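Local coordinates for ATP:cob(I)alamin adenosyltransferase, putative (Burkholderia thailandensis, PDB 2ZHZ), which probably transfers the adenosyl group of ATP to the cobalt of cobalamin, forming adenosylcobalamin, and works as a homotrimer that binds ATP with magnesium, at residues B[101-106]-B[163-168]; B[28-33]-B[140-145]; B[87-92]-B[148-153]. All coordinates share one frame; numbering follows the deposited sequence.

Contact 1 of 3, residues B[101-106]-B[163-168]; sequences GQLPPL and ARVLNR
Polar contact between 101-106 and 163-168 comes down to one side chain, Arg164, reaching from its helix to the backbone carbonyl of Pro104. NH2 donates to Pro104 O at 2.8 Å with an N-H...O angle of 163°, and the oxygen lies almost in the guanidinium plane. NH1 of the same group adds a weak second bond to Pro104 O. The chain of Arg164 runs extended from CA to CD and bends at chi3 (62°), which turns NE aside; NE also makes a salt bridge with Asp174.

The loop that receives this arginine follows helix 86-101 and lies at one end of the helical bundle, against the C-terminal part of helix 147-169.

Apolar contacts clamp the same guanidinium: Leu106 CD1 lies over one face, 4.1 Å from Arg164 CZ, and Leu103, through CB and CD1, lies over the opposite one, off-centre. Leu103 also splits its methyls along the helix. CD1 meets Arg164 CB and, at 3.9 Å, Val165 CG2, while CD2 rests on Arg168 CG at 3.8 Å.

Arg168 and Pro104 reach toward each other tip to tip. Pro104 CD sits over a face of the Arg168 guanidinium, off-centre, and Pro104 CG comes within 3.7 Å of Arg168 NH1.

Contact 2 of 3, residues B[28-33]-B[140-145]; sequences KDDARI and ASEPLN. With ATP (adenosine-5'-triphosphate), chain G.
Ala31 and Ser141 have the closest CA atoms across the contact, 8.3 Å apart, where the first turn of helix 31-50 faces the chain leaving helix 116-141. Side chains bridge that gap. Arg32 grips Glu142 side-on with NE and NH2, both given to the single oxygen OE1, in a salt bridge whose shorter bond, NH2 to Glu142 OE1, is 2.9 Å. OE1 lies close to the guanidinium plane, yet both nitrogens approach it from the same face of the carboxylate, whose plane is turned 66° from the guanidinium. The Arg32 chain leaves with CG anti to the backbone N (chi1 -176°) and bends at chi3.

Asp30 is the N-cap of helix 31-50, its OD2 accepting from Arg32 N at 2.9 Å. That same OD2 meets Glu142 OE2 tip to tip at 3.7 Å, a like-charge approach that the nearby arginine and helix N-terminus probably ease. Leu144 CD1 packs obliquely against Arg32 NH1 at 4.1 Å.

On the ATP side, Lys28 NZ donates to O1B of the nucleotide at 2.7 Å and pairs with Glu132 of the second subunit. The junction thus ties the start of helix 31-50, just after strand 25-27, to the loop that leaves helix 116-141, and Arg32 NH1 extends it to helix 56-77 by bonding to Leu76 O.

Contact 3 of 3, residues B[87-92]-B[148-153]; sequences AHLARL and PRRYVN. With ATP (adenosine-5'-triphosphate), chain H.
Inside the helical bundle, helices 86-101 and 147-169 run side by side in nearly the same direction, their local axes 13° apart and 9.6 Å at closest approach, and Tyr151 fills much of the interface between them. Leu92 lays CD1 over one face of the Tyr151 ring, 3.5 Å from the centroid and 16° off the ring normal, a CH-pi contact. CD1 of Leu92 also comes within 3.3 Å of Tyr151 O. CG of the tyrosine stands anti to the backbone N (chi1 -177°), and the ring beyond it reaches His88, whose CB is 4.0 Å from Tyr151 CD1. The phenol OH bonds to Asp68 on helix 56-77.

Leu89 works between two neighbours. Its CD2 presses on the backbone at Tyr151 CA, 3.4 Å away, while CD1 lies over a face of the Arg150 guanidinium, 3.7 Å from Arg150 NH1. Leu89 and Arg150 cross at about a right angle. The polar end of that arginine belongs to the trimer: NH1 bonds to Ser6 and NH2 to Ile8 O, both of the third subunit.

Helix 147-169 thus packs on helix 86-101 through Leu89, Leu92 and Tyr151, while Asn153 of the same helix, a magnesium ligand, reaches the subunit-interface ATP site of this PduO-type adenosyltransferase.

In the fold
Contacts 1 and 2 lie on opposite sides of the chain's centre, about 36 Å apart, centre to centre, and contact 3 falls between, about 21 Å and 19 Å from their centres. Contacts 1 and 3 share helix 147-169: contact 3 uses its early turns and contact 1 its late ones, with helix 86-101 and the loop after it as partner. Contact 2 joins the start of helix 31-50 to the loop after helix 116-141. First segments come in the order 28-33, 87-92, 101-106 and second ones 140-145, 148-153, 163-168, so every pair of contacts alternates. Contacts 2 and 3 carry residues of different ATP pockets, so one chain contributes to two interface sites, one with the second subunit and one with the third.

Contact 1 of 3, residues B[101-106]-B[163-168]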
loop_
_atom_site.group_PDB
_atom_site.type_symbol
_atom_site.label_atom_id
_atom_site.label_comp_id
_atom_site.label_asym_id
_atom_site.label_seq_id
_atom_site.Cartn_x
_atom_site.Cartn_y
_atom_site.Cartn_z
ATOM N N GLY B 101 4.188 -28.037 -4.572
ATOM C CA GLY B 101 4.567 -29.349 -5.062
ATOM C C GLY B 101 5.208 -29.307 -6.439
ATOM O O GLY B 101 6.006 -30.176 -6.784
ATOM N N GLN B 102 4.865 -28.291 -7.226
ATOM C CA GLN B 102 5.397 -28.151 -8.580
ATOM C C GLN B 102 6.652 -27.281 -8.664
ATOM O O GLN B 102 7.229 -27.123 -9.736
ATOM C CB GLN B 102 4.305 -27.584 -9.498
ATOM C CG GLN B 102 3.105 -28.511 -9.649
ATOM C CD GLN B 102 1.997 -27.930 -10.511
ATOM O OE1 GLN B 102 1.080 -28.645 -10.918
ATOM N NE2 GLN B 102 2.065 -26.631 -10.779
ATOM N N LEU B 103 7.076 -26.728 -7.533
ATOM C CA LEU B 103 8.257 -25.870 -7.488
ATOM C C LEU B 103 9.426 -26.536 -6.771
ATOM O O LEU B 103 9.238 -27.314 -5.839
ATOM C CB LEU B 103 7.926 -24.558 -6.760
ATOM C CG LEU B 103 6.943 -23.564 -7.384
ATOM C CD1 LEU B 103 6.499 -22.553 -6.325
ATOM C CD2 LEU B 103 7.603 -22.854 -8.559
ATOM N N PRO B 104 10.659 -26.247 -7.207
ATOM C CA PRO B 104 11.806 -26.856 -6.531
ATOM C C PRO B 104 11.914 -26.268 -5.126
ATOM O O PRO B 104 11.490 -25.136 -4.890
ATOM C CB PRO B 104 12.982 -26.463 -7.424
ATOM C CG PRO B 104 12.539 -25.168 -8.026
ATOM C CD PRO B 104 11.091 -25.450 -8.366
ATOM N N PRO B 105 12.477 -27.028 -4.176
ATOM C CA PRO B 105 12.609 -26.525 -2.806
ATOM C C PRO B 105 13.324 -25.180 -2.718
ATOM O O PRO B 105 14.274 -24.912 -3.458
ATOM C CB PRO B 105 13.368 -27.646 -2.096
ATOM C CG PRO B 105 14.157 -28.289 -3.208
ATOM C CD PRO B 105 13.142 -28.332 -4.322
ATOM N N LEU B 106 12.851 -24.332 -1.813
ATOM C CA LEU B 106 13.431 -23.010 -1.621
ATOM C C LEU B 106 14.822 -23.152 -1.013
ATOM O O LEU B 106 14.968 -23.599 0.123
ATOM C CB LEU B 106 12.532 -22.181 -0.702
ATOM C CG LEU B 106 12.868 -20.697 -0.550
ATOM C CD1 LEU B 106 12.787 -20.008 -1.906
ATOM C CD2 LEU B 106 11.899 -20.066 0.436
ATOM N N ALA B 163 4.276 -15.914 -6.412
ATOM C CA ALA B 163 5.295 -15.047 -6.998
ATOM C C ALA B 163 6.349 -15.936 -7.673
ATOM O O ALA B 163 6.806 -15.642 -8.776
ATOM C CB ALA B 163 5.943 -14.174 -5.918
ATOM N N ARG B 164 6.725 -17.028 -7.010
ATOM C CA ARG B 164 7.708 -17.954 -7.574
ATOM C C ARG B 164 7.124 -18.608 -8.823
ATOM O O ARG B 164 7.816 -18.783 -9.826
ATOM C CB ARG B 164 8.088 -19.038 -6.558
ATOM C CG ARG B 164 8.789 -18.526 -5.303
ATOM C CD ARG B 164 9.276 -19.686 -4.445
ATOM N NE ARG B 164 10.266 -20.493 -5.161
ATOM C CZ ARG B 164 10.529 -21.774 -4.906
ATOM N NH1 ARG B 164 9.879 -22.415 -3.945
ATOM N NH2 ARG B 164 11.439 -22.417 -5.624
ATOM N N VAL B 165 5.846 -18.969 -8.753
ATOM C CA VAL B 165 5.158 -19.581 -9.884
ATOM C C VAL B 165 5.182 -18.633 -11.075
ATOM O O VAL B 165 5.411 -19.056 -12.212
ATOM C CB VAL B 165 3.685 -19.901 -9.541
ATOM C CG1 VAL B 165 2.923 -20.288 -10.803
ATOM C CG2 VAL B 165 3.625 -21.024 -8.522
ATOM N N LEU B 166 4.949 -17.348 -10.814
ATOM C CA LEU B 166 4.935 -16.345 -11.875
ATOM C C LEU B 166 6.303 -16.076 -12.496
ATOM O O LEU B 166 6.393 -15.759 -13.684
ATOM C CB LEU B 166 4.315 -15.037 -11.363
ATOM C CG LEU B 166 2.803 -15.137 -11.113
ATOM C CD1 LEU B 166 2.262 -13.819 -10.559
ATOM C CD2 LEU B 166 2.097 -15.490 -12.418
ATOM N N ASN B 167 7.367 -16.183 -11.707
ATOM C CA ASN B 167 8.696 -15.972 -12.266
ATOM C C ASN B 167 9.007 -17.115 -13.233
ATOM O O ASN B 167 9.592 -16.903 -14.297
ATOM C CB ASN B 167 9.758 -15.902 -11.163
ATOM C CG ASN B 167 9.978 -14.481 -10.658
ATOM O OD1 ASN B 167 9.972 -13.531 -11.443
ATOM N ND2 ASN B 167 10.193 -14.332 -9.353
ATOM N N ARG B 168 8.596 -18.324 -12.864
ATOM C CA ARG B 168 8.815 -19.507 -13.699
ATOM C C ARG B 168 8.025 -19.366 -14.998
ATOM O O ARG B 168 8.540 -19.608 -16.091
ATOM C CB ARG B 168 8.338 -20.766 -12.971
ATOM C CG ARG B 168 8.847 -20.905 -11.549
ATOM C CD ARG B 168 10.239 -21.500 -11.487
ATOM N NE ARG B 168 10.245 -22.903 -11.890
ATOM C CZ ARG B 168 11.280 -23.721 -11.731
ATOM N NH1 ARG B 168 12.401 -23.276 -11.173
ATOM N NH2 ARG B 168 11.196 -24.985 -12.126
#

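Contact 2 of 3, residues B[28-33]-B[140-145]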
loop_
_atom_site.group_PDB
_atom_site.type_symbol
_atom_site.label_atom_id
_atom_site.label_comp_id
_atom_site.label_asym_id
_atom_site.label_seq_id
_atom_site.Cartn_x
_atom_site.Cartn_y
_atom_site.Cartn_z
ATOM N N LYS B 28 -13.653 6.797 12.226
ATOM C CA LYS B 28 -12.906 6.169 11.143
ATOM C C LYS B 28 -11.502 5.681 11.478
ATOM O O LYS B 28 -10.921 4.910 10.713
ATOM C CB LYS B 28 -12.884 7.094 9.925
ATOM C CG LYS B 28 -14.218 7.082 9.192
ATOM C CD LYS B 28 -14.311 8.125 8.099
ATOM C CE LYS B 28 -15.634 7.986 7.366
ATOM N NZ LYS B 28 -15.787 8.987 6.278
ATOM N N ASP B 29 -10.960 6.101 12.618
ATOM C CA ASP B 29 -9.628 5.642 13.005
ATOM C C ASP B 29 -9.700 4.435 13.947
ATOM O O ASP B 29 -8.681 3.991 14.488
ATOM C CB ASP B 29 -8.815 6.772 13.656
ATOM C CG ASP B 29 -9.444 7.304 14.932
ATOM O OD1 ASP B 29 -8.713 7.960 15.707
ATOM O OD2 ASP B 29 -10.654 7.086 15.163
ATOM N N ASP B 30 -10.907 3.908 14.134
ATOM C CA ASP B 30 -11.124 2.743 14.990
ATOM C C ASP B 30 -10.339 1.561 14.421
ATOM O O ASP B 30 -10.204 1.430 13.201
ATOM C CB ASP B 30 -12.614 2.390 15.025
ATOM C CG ASP B 30 -12.935 1.299 16.028
ATOM O OD1 ASP B 30 -13.149 1.623 17.214
ATOM O OD2 ASP B 30 -12.966 0.116 15.634
ATOM N N ALA B 31 -9.834 0.702 15.303
ATOM C CA ALA B 31 -9.063 -0.469 14.890
ATOM C C ALA B 31 -9.820 -1.361 13.904
ATOM O O ALA B 31 -9.221 -1.963 13.015
ATOM C CB ALA B 31 -8.656 -1.282 16.119
ATOM N N ARG B 32 -11.136 -1.448 14.061
ATOM C CA ARG B 32 -11.937 -2.279 13.168
ATOM C C ARG B 32 -11.993 -1.683 11.759
ATOM O O ARG B 32 -11.924 -2.404 10.764
ATOM C CB ARG B 32 -13.358 -2.441 13.727
ATOM C CG ARG B 32 -14.249 -3.379 12.921
ATOM C CD ARG B 32 -15.588 -3.614 13.616
ATOM N NE ARG B 32 -15.450 -4.417 14.831
ATOM C CZ ARG B 32 -15.370 -5.746 14.854
ATOM N NH1 ARG B 32 -15.414 -6.444 13.724
ATOM N NH2 ARG B 32 -15.246 -6.383 16.013
ATOM N N ILE B 33 -12.112 -0.361 11.677
ATOM C CA ILE B 33 -12.172 0.308 10.384
ATOM C C ILE B 33 -10.813 0.214 9.691
ATOM O O ILE B 33 -10.740 0.105 8.469
ATOM C CB ILE B 33 -12.583 1.795 10.547
ATOM C CG1 ILE B 33 -13.967 1.871 11.203
ATOM C CG2 ILE B 33 -12.617 2.487 9.193
ATOM C CD1 ILE B 33 -15.047 1.089 10.462
ATOM N N ALA B 140 -7.262 -8.087 19.510
ATOM C CA ALA B 140 -6.728 -7.913 20.854
ATOM C C ALA B 140 -7.570 -6.930 21.668
ATOM O O ALA B 140 -7.446 -6.861 22.889
ATOM C CB ALA B 140 -5.284 -7.430 20.788
ATOM N N SER B 141 -8.429 -6.174 20.995
ATOM C CA SER B 141 -9.268 -5.198 21.685
ATOM C C SER B 141 -10.751 -5.513 21.539
ATOM O O SER B 141 -11.593 -4.898 22.195
ATOM C CB SER B 141 -8.990 -3.791 21.150
ATOM O OG SER B 141 -9.326 -3.691 19.778
ATOM N N GLU B 142 -11.066 -6.471 20.674
ATOM C CA GLU B 142 -12.448 -6.867 20.442
ATOM C C GLU B 142 -12.534 -8.356 20.128
ATOM O O GLU B 142 -11.729 -8.880 19.360
ATOM C CB GLU B 142 -13.036 -6.084 19.268
ATOM C CG GLU B 142 -13.086 -4.579 19.461
ATOM C CD GLU B 142 -13.809 -3.885 18.324
ATOM O OE1 GLU B 142 -14.957 -4.282 18.031
ATOM O OE2 GLU B 142 -13.241 -2.945 17.728
ATOM N N PRO B 143 -13.515 -9.057 20.723
ATOM C CA PRO B 143 -13.662 -10.494 20.464
ATOM C C PRO B 143 -13.871 -10.716 18.969
ATOM O O PRO B 143 -14.789 -10.158 18.369
ATOM C CB PRO B 143 -14.886 -10.874 21.298
ATOM C CG PRO B 143 -15.685 -9.600 21.329
ATOM C CD PRO B 143 -14.616 -8.559 21.563
ATOM N N LEU B 144 -13.011 -11.532 18.374
ATOM C CA LEU B 144 -13.080 -11.792 16.944
ATOM C C LEU B 144 -12.838 -13.271 16.678
ATOM O O LEU B 144 -12.167 -13.943 17.460
ATOM C CB LEU B 144 -12.004 -10.953 16.243
ATOM C CG LEU B 144 -12.038 -10.717 14.735
ATOM C CD1 LEU B 144 -13.223 -9.829 14.384
ATOM C CD2 LEU B 144 -10.736 -10.047 14.307
ATOM N N ASN B 145 -13.396 -13.789 15.588
ATOM C CA ASN B 145 -13.176 -15.188 15.245
ATOM C C ASN B 145 -11.719 -15.288 14.808
ATOM O O ASN B 145 -11.131 -14.299 14.373
ATOM C CB ASN B 145 -14.089 -15.632 14.097
ATOM C CG ASN B 145 -15.558 -15.603 14.473
ATOM O OD1 ASN B 145 -15.947 -16.092 15.533
ATOM N ND2 ASN B 145 -16.385 -15.041 13.599
HETATM P PG ATP G . -20.074 8.964 3.020
HETATM O O1G ATP G . -19.594 10.145 3.831
HETATM O O2G ATP G . -21.446 9.137 2.435
HETATM O O3G ATP G . -19.133 8.618 1.883
HETATM P PB ATP G . -18.954 7.023 4.943
HETATM O O1B ATP G . -17.679 7.788 4.768
HETATM O O2B ATP G . -19.451 6.875 6.365
HETATM O O3B ATP G . -20.167 7.662 4.025
HETATM P PA ATP G . -18.333 5.144 2.802
HETATM O O1A ATP G . -17.071 5.864 2.463
HETATM O O2A ATP G . -19.542 5.264 1.888
HETATM O O3A ATP G . -18.803 5.514 4.333
HETATM O "O5'" ATP G . -17.921 3.596 2.931
HETATM C "C5'" ATP G . -18.872 2.613 3.294
HETATM C "C4'" ATP G . -18.233 1.529 4.173
HETATM O "O4'" ATP G . -16.788 1.549 4.133
HETATM C "C3'" ATP G . -18.661 1.656 5.630
HETATM O "O3'" ATP G . -19.494 0.548 6.008
HETATM C "C2'" ATP G . -17.379 1.740 6.445
HETATM O "O2'" ATP G . -17.315 0.672 7.407
HETATM C "C1'" ATP G . -16.223 1.673 5.451
HETATM N N9 ATP G . -15.333 2.890 5.527
HETATM C C8 ATP G . -15.733 4.191 5.506
HETATM N N7 ATP G . -14.683 5.042 5.591
HETATM C C5 ATP G . -13.568 4.300 5.667
HETATM C C6 ATP G . -12.094 4.562 5.780
HETATM N N6 ATP G . -11.612 5.837 5.828
HETATM N N1 ATP G . -11.244 3.475 5.835
HETATM C C2 ATP G . -11.704 2.189 5.789
HETATM N N3 ATP G . -13.033 1.882 5.687
HETATM C C4 ATP G . -13.995 2.872 5.625
#

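Contact 3 of 3, residues B[87-92]-B[148-153]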
loop_
_atom_site.group_PDB
_atom_site.type_symbol
_atom_site.label_atom_id
_atom_site.label_comp_id
_atom_site.label_asym_id
_atom_site.label_seq_id
_atom_site.Cartn_x
_atom_site.Cartn_y
_atom_site.Cartn_z
ATOM N N ALA B 87 -13.588 -24.156 5.214
ATOM C CA ALA B 87 -13.588 -24.376 3.775
ATOM C C ALA B 87 -12.646 -23.383 3.098
ATOM O O ALA B 87 -11.900 -23.739 2.184
ATOM C CB ALA B 87 -14.999 -24.215 3.227
ATOM N N HIS B 88 -12.696 -22.133 3.546
ATOM C CA HIS B 88 -11.846 -21.085 2.992
ATOM C C HIS B 88 -10.377 -21.386 3.276
ATOM O O HIS B 88 -9.532 -21.277 2.394
ATOM C CB HIS B 88 -12.215 -19.729 3.597
ATOM C CG HIS B 88 -13.569 -19.238 3.192
ATOM N ND1 HIS B 88 -13.817 -18.667 1.963
ATOM C CD2 HIS B 88 -14.753 -19.246 3.848
ATOM C CE1 HIS B 88 -15.095 -18.344 1.879
ATOM N NE2 HIS B 88 -15.684 -18.685 3.010
ATOM N N LEU B 89 -10.084 -21.765 4.514
ATOM C CA LEU B 89 -8.723 -22.081 4.913
ATOM C C LEU B 89 -8.214 -23.335 4.204
ATOM O O LEU B 89 -7.035 -23.425 3.848
ATOM C CB LEU B 89 -8.654 -22.288 6.428
ATOM C CG LEU B 89 -9.132 -21.119 7.292
ATOM C CD1 LEU B 89 -9.021 -21.502 8.760
ATOM C CD2 LEU B 89 -8.297 -19.878 6.995
ATOM N N ALA B 90 -9.102 -24.305 4.008
ATOM C CA ALA B 90 -8.727 -25.548 3.346
ATOM C C ALA B 90 -8.345 -25.276 1.900
ATOM O O ALA B 90 -7.386 -25.855 1.386
ATOM C CB ALA B 90 -9.882 -26.547 3.402
ATOM N N ARG B 91 -9.091 -24.391 1.247
ATOM C CA ARG B 91 -8.804 -24.074 -0.141
ATOM C C ARG B 91 -7.442 -23.401 -0.295
ATOM O O ARG B 91 -6.714 -23.678 -1.249
ATOM C CB ARG B 91 -9.899 -23.190 -0.734
ATOM C CG ARG B 91 -9.722 -22.984 -2.221
ATOM C CD ARG B 91 -10.993 -22.504 -2.881
ATOM N NE ARG B 91 -11.413 -21.195 -2.400
ATOM C CZ ARG B 91 -12.358 -20.468 -2.981
ATOM N NH1 ARG B 91 -12.972 -20.933 -4.063
ATOM N NH2 ARG B 91 -12.681 -19.275 -2.495
ATOM N N LEU B 92 -7.099 -22.515 0.637
ATOM C CA LEU B 92 -5.804 -21.846 0.584
ATOM C C LEU B 92 -4.710 -22.886 0.804
ATOM O O LEU B 92 -3.708 -22.902 0.090
ATOM C CB LEU B 92 -5.699 -20.763 1.661
ATOM C CG LEU B 92 -6.567 -19.509 1.548
ATOM C CD1 LEU B 92 -6.163 -18.548 2.650
ATOM C CD2 LEU B 92 -6.395 -18.845 0.187
ATOM N N PRO B 148 -10.410 -15.157 10.250
ATOM C CA PRO B 148 -9.850 -14.051 9.459
ATOM C C PRO B 148 -8.324 -14.006 9.536
ATOM O O PRO B 148 -7.636 -13.888 8.524
ATOM C CB PRO B 148 -10.495 -12.821 10.091
ATOM C CG PRO B 148 -11.842 -13.346 10.519
ATOM C CD PRO B 148 -11.483 -14.672 11.141
ATOM N N ARG B 149 -7.823 -14.106 10.761
ATOM C CA ARG B 149 -6.400 -14.099 11.075
ATOM C C ARG B 149 -5.701 -15.284 10.395
ATOM O O ARG B 149 -4.647 -15.139 9.759
ATOM C CB ARG B 149 -6.274 -14.203 12.595
ATOM C CG ARG B 149 -4.907 -14.105 13.180
ATOM C CD ARG B 149 -5.013 -14.064 14.702
ATOM N NE ARG B 149 -5.462 -15.329 15.284
ATOM C CZ ARG B 149 -6.365 -15.426 16.259
ATOM N NH1 ARG B 149 -6.927 -14.335 16.759
ATOM N NH2 ARG B 149 -6.693 -16.612 16.751
ATOM N N ARG B 150 -6.295 -16.461 10.538
ATOM C CA ARG B 150 -5.727 -17.669 9.950
ATOM C C ARG B 150 -5.753 -17.614 8.434
ATOM O O ARG B 150 -4.869 -18.161 7.770
ATOM C CB ARG B 150 -6.495 -18.900 10.433
ATOM C CG ARG B 150 -6.497 -19.064 11.941
ATOM C CD ARG B 150 -7.243 -20.328 12.343
ATOM N NE ARG B 150 -6.486 -21.536 12.018
ATOM C CZ ARG B 150 -7.018 -22.751 11.927
ATOM N NH1 ARG B 150 -8.318 -22.925 12.129
ATOM N NH2 ARG B 150 -6.250 -23.793 11.643
ATOM N N TYR B 151 -6.764 -16.946 7.884
ATOM C CA TYR B 151 -6.895 -16.833 6.439
ATOM C C TYR B 151 -5.777 -15.987 5.825
ATOM O O TYR B 151 -5.110 -16.423 4.888
ATOM C CB TYR B 151 -8.250 -16.229 6.066
ATOM C CG TYR B 151 -8.468 -16.151 4.573
ATOM C CD1 TYR B 151 -9.125 -17.176 3.887
ATOM C CD2 TYR B 151 -7.973 -15.076 3.835
ATOM C CE1 TYR B 151 -9.280 -17.129 2.502
ATOM C CE2 TYR B 151 -8.119 -15.021 2.459
ATOM C CZ TYR B 151 -8.768 -16.049 1.796
ATOM O OH TYR B 151 -8.871 -16.005 0.429
ATOM N N VAL B 152 -5.574 -14.777 6.343
ATOM C CA VAL B 152 -4.529 -13.920 5.795
ATOM C C VAL B 152 -3.137 -14.473 6.085
ATOM O O VAL B 152 -2.183 -14.185 5.360
ATOM C CB VAL B 152 -4.645 -12.464 6.319
ATOM C CG1 VAL B 152 -5.886 -11.808 5.731
ATOM C CG2 VAL B 152 -4.702 -12.448 7.834
ATOM N N ASN B 153 -3.019 -15.271 7.142
ATOM C CA ASN B 153 -1.737 -15.878 7.488
ATOM C C ASN B 153 -1.342 -16.785 6.316
ATOM O O ASN B 153 -0.211 -16.747 5.825
ATOM C CB ASN B 153 -1.872 -16.713 8.768
ATOM C CG ASN B 153 -0.529 -17.135 9.336
ATOM O OD1 ASN B 153 -0.429 -18.088 10.114
ATOM N ND2 ASN B 153 0.508 -16.418 8.960
HETATM P PG ATP H . 3.406 -19.226 9.957
HETATM O O1G ATP H . 2.121 -19.190 10.731
HETATM O O2G ATP H . 3.930 -20.618 9.756
HETATM O O3G ATP H . 3.260 -18.531 8.631
HETATM P PB ATP H . 4.489 -16.888 11.229
HETATM O O1B ATP H . 3.225 -16.257 10.721
HETATM O O2B ATP H . 4.792 -16.772 12.703
HETATM O O3B ATP H . 4.547 -18.453 10.806
HETATM P PA ATP H . 5.959 -16.200 8.803
HETATM O O1A ATP H . 4.693 -15.744 8.165
HETATM O O2A ATP H . 6.627 -17.465 8.323
HETATM O O3A ATP H . 5.777 -16.295 10.431
HETATM O "O5'" ATP H . 7.001 -14.982 8.672
HETATM C "C5'" ATP H . 8.391 -15.179 8.913
HETATM C "C4'" ATP H . 8.962 -14.029 9.736
HETATM O "O4'" ATP H . 8.325 -12.762 9.436
HETATM C "C3'" ATP H . 8.831 -14.273 11.238
HETATM O "O3'" ATP H . 10.126 -14.473 11.816
HETATM C "C2'" ATP H . 8.099 -13.055 11.785
HETATM O "O2'" ATP H . 8.927 -12.389 12.749
HETATM C "C1'" ATP H . 7.792 -12.144 10.610
HETATM N N9 ATP H . 6.310 -11.945 10.414
HETATM C C8 ATP H . 5.328 -12.871 10.591
HETATM N N7 ATP H . 4.103 -12.365 10.318
HETATM C C5 ATP H . 4.276 -11.083 9.957
HETATM C C6 ATP H . 3.395 -9.952 9.530
HETATM N N6 ATP H . 2.057 -10.118 9.441
HETATM N N1 ATP H . 3.986 -8.744 9.232
HETATM C C2 ATP H . 5.342 -8.553 9.315
HETATM N N3 ATP H . 6.199 -9.546 9.695
HETATM C C4 ATP H . 5.736 -10.805 10.021
#